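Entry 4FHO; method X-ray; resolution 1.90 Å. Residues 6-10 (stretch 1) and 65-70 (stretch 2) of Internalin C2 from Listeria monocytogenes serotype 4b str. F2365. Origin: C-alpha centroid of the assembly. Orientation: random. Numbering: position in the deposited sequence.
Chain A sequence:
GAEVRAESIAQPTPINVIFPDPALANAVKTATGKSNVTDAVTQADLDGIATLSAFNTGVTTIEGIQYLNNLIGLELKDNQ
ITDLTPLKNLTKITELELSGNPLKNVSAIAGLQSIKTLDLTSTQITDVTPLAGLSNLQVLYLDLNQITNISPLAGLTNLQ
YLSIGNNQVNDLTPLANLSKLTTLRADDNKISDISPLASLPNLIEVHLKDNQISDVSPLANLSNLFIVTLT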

# COMPACT_ATOMS: atom_id res chain seq x y z
N ALA A 6 5.99 -18.66 13.38
CA ALA A 6 7.17 -18.22 12.59
C ALA A 6 7.58 -19.31 11.59
O ALA A 6 7.57 -20.50 11.92
CB ALA A 6 8.34 -17.88 13.51
N GLU A 7 7.95 -18.87 10.38
CA GLU A 7 8.34 -19.76 9.27
C GLU A 7 9.87 -19.85 9.22
O GLU A 7 10.56 -18.89 9.56
CB GLU A 7 7.75 -19.24 7.95
CG GLU A 7 7.59 -20.31 6.85
CD GLU A 7 6.27 -20.26 6.07
OE1 GLU A 7 5.45 -19.31 6.22
OE2 GLU A 7 6.04 -21.19 5.27
N SER A 8 10.39 -21.01 8.80
CA SER A 8 11.81 -21.34 8.95
C SER A 8 12.33 -22.33 7.90
O SER A 8 11.73 -23.41 7.74
CB SER A 8 12.07 -21.91 10.35
OG SER A 8 13.44 -22.16 10.56
N ILE A 9 13.43 -21.98 7.23
CA ILE A 9 14.17 -22.92 6.35
C ILE A 9 14.71 -24.12 7.15
O ILE A 9 15.13 -23.97 8.30
CB ILE A 9 15.33 -22.27 5.54
CG1 ILE A 9 16.41 -21.61 6.43
CG2 ILE A 9 14.78 -21.23 4.56
CD1 ILE A 9 17.66 -21.21 5.68
N ALA A 10 14.68 -25.30 6.53
CA ALA A 10 15.07 -26.56 7.20
C ALA A 10 16.57 -26.67 7.53
O ALA A 10 16.94 -27.27 8.54
CB ALA A 10 14.63 -27.76 6.37
N ILE A 65 10.13 -14.78 0.33
CA ILE A 65 9.82 -13.68 1.27
C ILE A 65 9.17 -14.19 2.56
O ILE A 65 9.40 -13.59 3.63
CB ILE A 65 8.97 -12.55 0.60
CG1 ILE A 65 9.22 -11.20 1.26
CG2 ILE A 65 7.49 -12.85 0.63
CD1 ILE A 65 10.51 -10.56 0.82
N GLN A 66 8.42 -15.30 2.47
CA GLN A 66 7.78 -15.93 3.63
C GLN A 66 8.73 -16.24 4.80
O GLN A 66 8.29 -16.29 5.95
CB GLN A 66 6.98 -17.20 3.22
CG GLN A 66 7.77 -18.40 2.72
CD GLN A 66 7.94 -18.47 1.21
OE1 GLN A 66 8.16 -17.45 0.55
NE2 GLN A 66 7.89 -19.69 0.67
N TYR A 67 10.01 -16.45 4.48
CA TYR A 67 11.06 -16.74 5.48
C TYR A 67 11.59 -15.49 6.18
O TYR A 67 12.26 -15.61 7.21
CB TYR A 67 12.22 -17.54 4.86
CG TYR A 67 11.78 -18.84 4.25
CD1 TYR A 67 11.37 -19.91 5.06
CD2 TYR A 67 11.74 -19.02 2.86
CE1 TYR A 67 10.92 -21.11 4.51
CE2 TYR A 67 11.33 -20.23 2.30
CZ TYR A 67 10.92 -21.27 3.12
OH TYR A 67 10.50 -22.46 2.57
N LEU A 68 11.28 -14.30 5.65
CA LEU A 68 11.71 -13.05 6.28
C LEU A 68 10.69 -12.67 7.37
O LEU A 68 9.90 -11.74 7.20
CB LEU A 68 11.92 -11.96 5.21
CG LEU A 68 12.80 -12.35 4.01
CD1 LEU A 68 12.99 -11.14 3.12
CD2 LEU A 68 14.14 -12.90 4.43
N ASN A 69 10.76 -13.38 8.51
CA ASN A 69 9.77 -13.25 9.61
C ASN A 69 9.68 -11.84 10.19
O ASN A 69 8.58 -11.34 10.42
CB ASN A 69 10.05 -14.23 10.76
CG ASN A 69 9.94 -15.68 10.34
OD1 ASN A 69 8.87 -16.14 9.92
ND2 ASN A 69 11.04 -16.40 10.43
N ASN A 70 10.83 -11.19 10.38
CA ASN A 70 10.92 -9.87 11.02
C ASN A 70 10.99 -8.70 10.02
O ASN A 70 11.39 -7.60 10.42
CB ASN A 70 12.12 -9.85 11.99
CG ASN A 70 12.04 -10.94 13.04
OD1 ASN A 70 10.96 -11.23 13.55
ND2 ASN A 70 13.17 -11.57 13.34

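The contact is anchored by the side-chain amide of Asn-69, which pairs with the backbone of Glu-7 through two hydrogen bonds. Asn-69 ND2 donates to Glu-7 O at 2.7 Å, with an N-H...O angle of 163°, and Glu-7 N donates to Asn-69 OD1 at 2.9 Å, with an angle of 153°. A primary amide carries a donor and an acceptor side by side, as does the backbone of an extended residue, so one side chain satisfies both the NH and the CO of the same residue. Glu-7, with phi/psi of -97/148°, has an extended backbone, which suits this pairing, and Asn-69, in the m rotamer with its CA-to-CB bond directed toward stretch 1, presents the amide to it. The match brings Glu-7 O and Asn-69 OD1 to 3.2 Å, but both are acceptors and this approach is not a bond. Asn-69 ND2 is also hydrogen-bonded elsewhere in the structure.

The turn that carries Asn-69 is held by its own backbone: Leu-68 N donates to Ile-65 O at 2.8 Å, closing over the 3-10 segment 65-67, and a weak bond runs from Asn-69 N to Tyr-67 O at 3.0 Å. Stretch 1 forms no regular strand or helix, and both bonds between the stretches join a side chain to a main chain.

Ala-6 lies beside the amide, its CA 3.8 Å from Asn-69 OD1. The CA-to-CB bond of Glu-7 points toward stretch 2, and the aliphatic part of the side chain rests against it: Glu-7 CB is 3.6 Å from Gln-66 O, and Glu-7 CG is 4.1 Å from Tyr-67 CE1. Its carboxylate makes no hydrogen bond or salt bridge across the contact; Glu-7 OE1 comes no nearer to the Gln-66 side chain than 4.0 Å, at CB.

Tyr-67 provides the apolar surface. Ile-9 CG2 sits 3.7 Å from the centroid of its ring and only 12° off the ring normal, a CH-pi contact over one face. The same methyl carbon is 3.7 Å from Tyr-67 CD1, while the end of the Ile-9 side chain leads away. The backbone follows closely, with Ile-9 N 3.6 Å and Ser-8 C 3.9 Å from Tyr-67 CD1. The CA-to-CB bond of Ser-8 points away from stretch 2, and its OG makes a weak hydrogen bond to Ile-9 O at 3.4 Å. Together the two stretches bury 312 Å², both sides summed.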